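Local coordinates for protein MstE (Scytonema sp. PCC 10023, PDB 6SBF) that assembles complex isoprenoid scaffolds as a monodomain type II terpene cyclase, probably by acid-initiated cyclisation in merosterol biosynthesis, at residues A[204-209]-A[217-222]; A[240-245]-A[273-278]. The protein carries 1 engineered substitution. One frame throughout, in Å; residues are numbered along the deposited sequence.

Contact 1: A[204-209]-A[217-222]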
ATOM      1  N   GLN A 204     -16.276 -14.220   2.248  1.00 16.61           N
ATOM      2  CA  GLN A 204     -15.538 -14.403   3.510  1.00 17.13           C
ATOM      3  C   GLN A 204     -15.279 -13.043   4.215  1.00 15.31           C
ATOM      4  O   GLN A 204     -14.770 -13.047   5.358  1.00 18.95           O
ATOM      5  CB  GLN A 204     -14.237 -15.155   3.308  1.00 20.44           C
ATOM      6  CG  GLN A 204     -14.484 -16.582   2.855  1.00 23.95           C
ATOM      7  CD  GLN A 204     -14.759 -16.680   1.382  1.00 35.11           C
ATOM      8  OE1 GLN A 204     -14.446 -15.793   0.586  1.00 41.94           O
ATOM      9  NE2 GLN A 204     -15.256 -17.836   0.978  1.00 45.81           N
ATOM     10  N   GLY A 205     -15.618 -11.932   3.568  1.00 15.38           N
ATOM     11  CA  GLY A 205     -15.445 -10.602   4.194  1.00 14.59           C
ATOM     12  C   GLY A 205     -14.242  -9.826   3.741  1.00 14.32           C
ATOM     13  O   GLY A 205     -14.131  -8.628   4.062  1.00 14.48           O
ATOM     14  N   ASN A 206     -13.348 -10.450   3.016  1.00 14.07           N
ATOM     15  CA  ASN A 206     -12.151  -9.763   2.507  1.00 13.22           C
ATOM     16  C   ASN A 206     -12.366  -9.241   1.091  1.00 13.28           C
ATOM     17  O   ASN A 206     -13.340  -9.535   0.430  1.00 16.35           O
ATOM     18  CB  ASN A 206     -10.929 -10.672   2.592  1.00 14.20           C
ATOM     19  CG  ASN A 206     -10.983 -11.845   1.613  1.00 14.09           C
ATOM     20  OD1 ASN A 206     -11.876 -12.678   1.744  1.00 15.81           O
ATOM     21  ND2 ASN A 206     -10.065 -11.859   0.646  1.00 15.75           N
ATOM     22  N   TRP A 207     -11.364  -8.514   0.627  1.00 12.26           N
ATOM     23  CA  TRP A 207     -11.196  -8.160  -0.787  1.00 12.50           C
ATOM     24  C   TRP A 207      -9.892  -8.797  -1.257  1.00 13.48           C
ATOM     25  O   TRP A 207      -9.029  -9.141  -0.431  1.00 14.73           O
ATOM     26  CB  TRP A 207     -11.154  -6.634  -0.966  1.00 13.12           C
ATOM     27  CG  TRP A 207     -12.492  -5.968  -0.843  1.00 13.37           C
ATOM     28  CD1 TRP A 207     -13.263  -5.559  -1.883  1.00 13.63           C
ATOM     29  CD2 TRP A 207     -13.181  -5.565   0.361  1.00 13.13           C
ATOM     30  NE1 TRP A 207     -14.408  -4.971  -1.431  1.00 14.09           N
ATOM     31  CE2 TRP A 207     -14.375  -4.943  -0.052  1.00 13.96           C
ATOM     32  CE3 TRP A 207     -12.904  -5.656   1.717  1.00 13.65           C
ATOM     33  CZ2 TRP A 207     -15.317  -4.451   0.861  1.00 13.94           C
ATOM     34  CZ3 TRP A 207     -13.807  -5.139   2.635  1.00 14.17           C
ATOM     35  CH2 TRP A 207     -15.000  -4.558   2.199  1.00 14.87           C
ATOM     36  N   GLU A 208      -9.812  -8.931  -2.562  1.00 13.92           N
ATOM     37  CA  GLU A 208      -8.622  -9.420  -3.256  1.00 15.36           C
ATOM     38  C   GLU A 208      -8.116  -8.321  -4.188  1.00 14.92           C
ATOM     39  O   GLU A 208      -8.919  -7.704  -4.890  1.00 18.28           O
ATOM     40  CB  GLU A 208      -8.948 -10.688  -4.045  1.00 18.18           C
ATOM     41  CG  GLU A 208      -9.505 -11.835  -3.219  1.00 19.92           C
ATOM     42  CD  GLU A 208      -9.899 -13.049  -4.050  1.00 27.24           C
ATOM     43  OE1 GLU A 208     -10.018 -12.905  -5.262  1.00 28.61           O
ATOM     44  OE2 GLU A 208     -10.204 -14.071  -3.454  1.00 28.76           O
ATOM     45  N   GLY A 209      -6.813  -8.143  -4.201  1.00 14.04           N
ATOM     46  CA  GLY A 209      -6.166  -7.159  -5.061  1.00 14.82           C
ATOM     47  C   GLY A 209      -5.691  -7.740  -6.387  1.00 13.69           C
ATOM     48  O   GLY A 209      -5.768  -8.949  -6.632  1.00 15.85           O
ATOM     49  N   TYR A 217      -3.731  -6.020   2.373  1.00 11.51           N
ATOM     50  CA  TYR A 217      -3.541  -4.675   1.820  1.00 11.83           C
ATOM     51  C   TYR A 217      -4.851  -4.132   1.281  1.00 11.25           C
ATOM     52  O   TYR A 217      -5.327  -3.047   1.718  1.00 12.32           O
ATOM     53  CB  TYR A 217      -2.460  -4.744   0.743  1.00 12.59           C
ATOM     54  CG  TYR A 217      -2.242  -3.486  -0.050  1.00 12.19           C
ATOM     55  CD1 TYR A 217      -2.962  -3.175  -1.160  1.00 14.01           C
ATOM     56  CD2 TYR A 217      -1.224  -2.615   0.272  1.00 15.38           C
ATOM     57  CE1 TYR A 217      -2.731  -2.048  -1.936  1.00 14.46           C
ATOM     58  CE2 TYR A 217      -0.973  -1.470  -0.478  1.00 14.82           C
ATOM     59  CZ  TYR A 217      -1.720  -1.170  -1.584  1.00 13.08           C
ATOM     60  OH  TYR A 217      -1.462  -0.048  -2.331  1.00 14.87           O
ATOM     61  N   THR A 218      -5.495  -4.832   0.378  1.00 11.21           N
ATOM     62  CA  THR A 218      -6.723  -4.348  -0.271  1.00 10.98           C
ATOM     63  C   THR A 218      -7.829  -4.317   0.768  1.00 11.81           C
ATOM     64  O   THR A 218      -8.686  -3.408   0.723  1.00 12.18           O
ATOM     65  CB  THR A 218      -7.070  -5.157  -1.520  1.00 11.89           C
ATOM     66  OG1 THR A 218      -5.971  -5.103  -2.426  1.00 13.14           O
ATOM     67  CG2 THR A 218      -8.289  -4.653  -2.233  1.00 12.50           C
ATOM     68  N   THR A 219      -7.899  -5.322   1.625  1.00 10.75           N
ATOM     69  CA  THR A 219      -9.001  -5.422   2.594  1.00 11.41           C
ATOM     70  C   THR A 219      -8.918  -4.232   3.564  1.00 11.98           C
ATOM     71  O   THR A 219      -9.942  -3.592   3.850  1.00 12.42           O
ATOM     72  CB  THR A 219      -8.965  -6.766   3.310  1.00 11.49           C
ATOM     73  OG1 THR A 219      -9.107  -7.812   2.326  1.00 12.56           O
ATOM     74  CG2 THR A 219     -10.086  -6.879   4.336  1.00 12.43           C
ATOM     75  N   ALA A 220      -7.746  -3.965   4.121  1.00 11.76           N
ATOM     76  CA  ALA A 220      -7.600  -2.834   5.082  1.00 11.05           C
ATOM     77  C   ALA A 220      -7.952  -1.530   4.367  1.00 10.91           C
ATOM     78  O   ALA A 220      -8.699  -0.722   4.913  1.00 12.01           O
ATOM     79  CB  ALA A 220      -6.185  -2.778   5.587  1.00 12.24           C
ATOM     80  N   LEU A 221      -7.396  -1.285   3.178  1.00 10.82           N
ATOM     81  CA  LEU A 221      -7.648  -0.009   2.503  1.00 11.54           C
ATOM     82  C   LEU A 221      -9.123   0.148   2.188  1.00 11.93           C
ATOM     83  O   LEU A 221      -9.676   1.240   2.282  1.00 12.04           O
ATOM     84  CB  LEU A 221      -6.794   0.089   1.253  1.00 12.01           C
ATOM     85  CG  LEU A 221      -5.314   0.378   1.484  1.00 12.81           C
ATOM     86  CD1 LEU A 221      -4.538   0.178   0.238  1.00 15.82           C
ATOM     87  CD2 LEU A 221      -5.095   1.774   2.069  1.00 14.72           C
ATOM     88  N   THR A 222      -9.780  -0.914   1.744  1.00 11.78           N
ATOM     89  CA  THR A 222     -11.210  -0.821   1.379  1.00 11.74           C
ATOM     90  C   THR A 222     -12.043  -0.545   2.633  1.00 11.43           C
ATOM     91  O   THR A 222     -12.914   0.366   2.609  1.00 12.59           O
ATOM     92  CB  THR A 222     -11.698  -2.070   0.651  1.00 12.10           C
ATOM     93  OG1 THR A 222     -10.934  -2.302  -0.543  1.00 12.78           O
ATOM     94  CG2 THR A 222     -13.144  -1.880   0.282  1.00 13.49           C
TER
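Thr222 lays its methyl over the indole of Trp207, a CH-pi contact in which Thr222 CG2 sits 3.5 Å from the centroid of the six-membered ring and 18° off its normal. Further apolar contact comes from two more methyls: Thr218 CG2 lies 3.7 Å from Trp207 CB, beside the ring, and Thr219 CG2 4.0 Å from Trp207 CE3, at the ring itself. Closer to the start of helix 215-229, Gly209 CA packs 3.3 Å from Thr218 OG1. The loop carries a QW motif, the Gln-x-x-x-Gly-x-Trp repeat known from the squalene-hopene cyclase family: Gln201 bonds Gly205 O, and Trp207 NE1 bonds Leu197 O of the preceding helix. Between the segments the polar link is Trp207 N to Thr219 OG1, 2.9 Å and nearly straight at 167°; Thr219 OG1 also bonds His215 O, which fixes the hydroxyl as acceptor for the loop. The Thr222 hydroxyl, beside its own backbone N with chi1 -58°, turns back into the helix, and Thr222 OG1 bonds Thr218 O at 2.8 Å. Thr218 O is thus gripped twice, by Thr222 OG1 from one face of its carbonyl plane and by Thr222 N from the other.

Contact 2: A[240-245]-A[273-278]; sequences QAVAWG and RLLLLN
Leu274 drives its side chain into helix 235-248 as a knob into a hole formed by Ala241, Val242, Trp244 and Gly245, joining two neighbouring helices of the alpha6-alpha6 barrel by apolar contact. Its CB points at the other helix, and CG, anti to the backbone N (chi1 172°), carries the two methyls across. Leu274 CD2 comes within 3.4 Å of Ala241 O and 3.9 Å of Gly245 CA, where the glycine lets the leucine come right up to the backbone. Leu274 CD2 also meets Trp244 at the edge of its indole, near the ring plane, 3.8 Å from Trp244 CE3, and the two side chains cross at about a right angle. The other methyl, Leu274 CD1, touches Ala241 CB at 4.0 Å. Next comes Leu275, whose backbone lies nearest Val242. Leu275 CD2 lies 3.8 Å from Val242 O and also touches the carbonyl carbon of Gly245; Val284 of helix 282-298 packs against both Leu275 and Val242. A type I turn then runs from Leu275 to Asn278, bringing two further residues back toward the helix. Leu277 contributes its CB, 4.0 Å from Val242 CG2, and leans on Ala223 of helix 215-229. Asn278 has its polar end engaged elsewhere: ND2 bonds Glu239 OE1, and OD1 accepts from the backbone N of Val280 and of Asp281. What Asn278 offers this helix is aliphatic, its CB lying 3.9 Å from Val242 CG1.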
ATOM      1  N   GLN A 240     -17.502  -7.348   8.951  1.00 14.75           N
ATOM      2  CA  GLN A 240     -17.157  -8.680   8.361  1.00 14.66           C
ATOM      3  C   GLN A 240     -15.659  -8.707   7.986  1.00 13.72           C
ATOM      4  O   GLN A 240     -15.004  -9.738   8.177  1.00 14.81           O
ATOM      5  CB  GLN A 240     -17.977  -9.017   7.129  1.00 16.81           C
ATOM      6  CG  GLN A 240     -17.937 -10.542   6.955  1.00 20.38           C
ATOM      7  CD  GLN A 240     -18.473 -11.038   5.634  1.00 23.21           C
ATOM      8  OE1 GLN A 240     -18.853 -10.256   4.741  1.00 23.39           O
ATOM      9  NE2 GLN A 240     -18.499 -12.373   5.526  1.00 25.31           N
ATOM     10  N   ALA A 241     -15.149  -7.606   7.459  1.00 13.08           N
ATOM     11  CA  ALA A 241     -13.728  -7.521   7.138  1.00 13.60           C
ATOM     12  C   ALA A 241     -12.876  -7.643   8.395  1.00 12.51           C
ATOM     13  O   ALA A 241     -11.820  -8.307   8.411  1.00 12.99           O
ATOM     14  CB  ALA A 241     -13.475  -6.262   6.359  1.00 13.93           C
ATOM     15  N   VAL A 242     -13.277  -6.946   9.466  1.00 13.37           N
ATOM     16  CA  VAL A 242     -12.550  -7.073  10.750  1.00 13.68           C
ATOM     17  C   VAL A 242     -12.582  -8.530  11.250  1.00 13.63           C
ATOM     18  O   VAL A 242     -11.552  -9.028  11.707  1.00 14.36           O
ATOM     19  CB  VAL A 242     -13.124  -6.096  11.796  1.00 13.61           C
ATOM     20  CG1 VAL A 242     -12.559  -6.360  13.170  1.00 15.90           C
ATOM     21  CG2 VAL A 242     -12.866  -4.647  11.401  1.00 15.05           C
ATOM     22  N   ALA A 243     -13.719  -9.194  11.168  1.00 13.71           N
ATOM     23  CA  ALA A 243     -13.820 -10.609  11.581  1.00 15.10           C
ATOM     24  C   ALA A 243     -12.868 -11.469  10.724  1.00 14.84           C
ATOM     25  O   ALA A 243     -12.249 -12.385  11.283  1.00 15.85           O
ATOM     26  CB  ALA A 243     -15.247 -11.091  11.453  1.00 16.89           C
ATOM     27  N   TRP A 244     -12.800 -11.194   9.428  1.00 13.62           N
ATOM     28  CA  TRP A 244     -11.837 -11.920   8.557  1.00 14.07           C
ATOM     29  C   TRP A 244     -10.403 -11.660   9.065  1.00 13.02           C
ATOM     30  O   TRP A 244      -9.594 -12.579   9.174  1.00 13.77           O
ATOM     31  CB  TRP A 244     -12.031 -11.515   7.100  1.00 13.91           C
ATOM     32  CG  TRP A 244     -10.944 -12.047   6.193  1.00 14.11           C
ATOM     33  CD1 TRP A 244     -10.992 -13.222   5.486  1.00 15.43           C
ATOM     34  CD2 TRP A 244      -9.727 -11.402   5.811  1.00 13.82           C
ATOM     35  NE1 TRP A 244      -9.875 -13.367   4.736  1.00 16.09           N
ATOM     36  CE2 TRP A 244      -9.077 -12.272   4.912  1.00 14.41           C
ATOM     37  CE3 TRP A 244      -9.157 -10.153   6.100  1.00 13.77           C
ATOM     38  CZ2 TRP A 244      -7.913 -11.935   4.253  1.00 15.01           C
ATOM     39  CZ3 TRP A 244      -7.980  -9.814   5.467  1.00 13.39           C
ATOM     40  CH2 TRP A 244      -7.361 -10.714   4.599  1.00 15.41           C
ATOM     41  N   GLY A 245     -10.074 -10.409   9.376  1.00 13.49           N
ATOM     42  CA  GLY A 245      -8.729 -10.065   9.885  1.00 14.10           C
ATOM     43  C   GLY A 245      -8.404 -10.812  11.163  1.00 13.68           C
ATOM     44  O   GLY A 245      -7.277 -11.252  11.373  1.00 14.17           O
ATOM     45  N   ARG A 273      -3.721  -2.659  10.774  1.00 12.39           N
ATOM     46  CA  ARG A 273      -4.499  -1.473  10.404  1.00 13.28           C
ATOM     47  C   ARG A 273      -5.994  -1.860  10.274  1.00 13.03           C
ATOM     48  O   ARG A 273      -6.851  -1.095  10.748  1.00 13.97           O
ATOM     49  CB  ARG A 273      -4.017  -0.894   9.090  1.00 14.91           C
ATOM     50  CG  ARG A 273      -2.804  -0.065   9.279  1.00 17.19           C
ATOM     51  CD  ARG A 273      -2.383   0.684   8.025  1.00 17.37           C
ATOM     52  NE  ARG A 273      -3.337   1.598   7.363  1.00 15.31           N
ATOM     53  CZ  ARG A 273      -2.972   2.591   6.538  1.00 15.08           C
ATOM     54  NH1 ARG A 273      -1.710   2.951   6.428  1.00 16.77           N
ATOM     55  NH2 ARG A 273      -3.877   3.232   5.815  1.00 16.80           N
ATOM     56  N   LEU A 274      -6.290  -2.971   9.641  1.00 12.08           N
ATOM     57  CA  LEU A 274      -7.695  -3.422   9.503  1.00 12.44           C
ATOM     58  C   LEU A 274      -8.342  -3.560  10.885  1.00 12.38           C
ATOM     59  O   LEU A 274      -9.507  -3.127  11.084  1.00 14.42           O
ATOM     60  CB  LEU A 274      -7.710  -4.734   8.741  1.00 12.69           C
ATOM     61  CG  LEU A 274      -9.056  -5.462   8.661  1.00 13.35           C
ATOM     62  CD1 LEU A 274     -10.155  -4.674   8.020  1.00 13.52           C
ATOM     63  CD2 LEU A 274      -8.828  -6.774   7.883  1.00 14.01           C
ATOM     64  N   LEU A 275      -7.639  -4.119  11.826  1.00 12.32           N
ATOM     65  CA  LEU A 275      -8.186  -4.422  13.172  1.00 14.06           C
ATOM     66  C   LEU A 275      -8.417  -3.130  13.993  1.00 14.48           C
ATOM     67  O   LEU A 275      -9.129  -3.186  14.976  1.00 16.37           O
ATOM     68  CB  LEU A 275      -7.299  -5.397  13.941  1.00 15.03           C
ATOM     69  CG  LEU A 275      -7.217  -6.817  13.353  1.00 17.92           C
ATOM     70  CD1 LEU A 275      -6.154  -7.591  14.087  1.00 22.05           C
ATOM     71  CD2 LEU A 275      -8.554  -7.509  13.383  1.00 21.64           C
ATOM     72  N   LEU A 276      -7.861  -1.991  13.578  1.00 14.21           N
ATOM     73  CA  LEU A 276      -8.133  -0.703  14.251  1.00 14.68           C
ATOM     74  C   LEU A 276      -9.536  -0.229  13.931  1.00 15.68           C
ATOM     75  O   LEU A 276      -9.982   0.752  14.574  1.00 18.69           O
ATOM     76  CB  LEU A 276      -7.112   0.315  13.810  1.00 15.90           C
ATOM     77  CG  LEU A 276      -5.695   0.004  14.299  1.00 19.40           C
ATOM     78  CD1 LEU A 276      -4.745   0.968  13.678  1.00 24.10           C
ATOM     79  CD2 LEU A 276      -5.638   0.146  15.830  1.00 24.04           C
ATOM     80  N   LEU A 277     -10.253  -0.867  13.011  1.00 15.54           N
ATOM     81  CA  LEU A 277     -11.602  -0.366  12.637  1.00 16.95           C
ATOM     82  C   LEU A 277     -12.691  -0.859  13.585  1.00 17.46           C
ATOM     83  O   LEU A 277     -13.835  -0.457  13.384  1.00 22.14           O
ATOM     84  CB  LEU A 277     -11.889  -0.729  11.179  1.00 14.12           C
ATOM     85  CG  LEU A 277     -10.920  -0.083  10.204  1.00 15.64           C
ATOM     86  CD1 LEU A 277     -11.192  -0.572   8.792  1.00 16.20           C
ATOM     87  CD2 LEU A 277     -10.971   1.458  10.237  1.00 17.93           C
ATOM     88  N   ASN A 278     -12.329  -1.620  14.590  1.00 16.90           N
ATOM     89  CA  ASN A 278     -13.246  -2.007  15.678  1.00 17.97           C
ATOM     90  C   ASN A 278     -12.517  -1.747  16.984  1.00 19.18           C
ATOM     91  O   ASN A 278     -11.514  -2.355  17.248  1.00 20.93           O
ATOM     92  CB  ASN A 278     -13.720  -3.463  15.561  1.00 19.51           C
ATOM     93  CG  ASN A 278     -14.651  -3.853  16.695  1.00 20.17           C
ATOM     94  OD1 ASN A 278     -14.305  -3.670  17.847  1.00 25.99           O
ATOM     95  ND2 ASN A 278     -15.830  -4.323  16.364  1.00 23.37           N
TER

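Overall arrangement
The two contacts come one after the other along the chain, contact 1 closing before contact 2 opens, and their centres lie about 10 Å apart on the same side of the molecule. Helix 235-248 directly follows helix 215-229, so the sequence runs from the QW loop through both helices to helix 265-275, all within the region that matches the squalene-hopene cyclase C-terminal domain. The contacts also touch: Gly205 O packs 3.4 Å from Ala241 CB, and Asn206 CB meets the indole of Trp244 at CE2. Thr219 bears on Leu274 as well, tying the loop and three successive helices into one largely buried packing unit of the alpha6-alpha6 barrel.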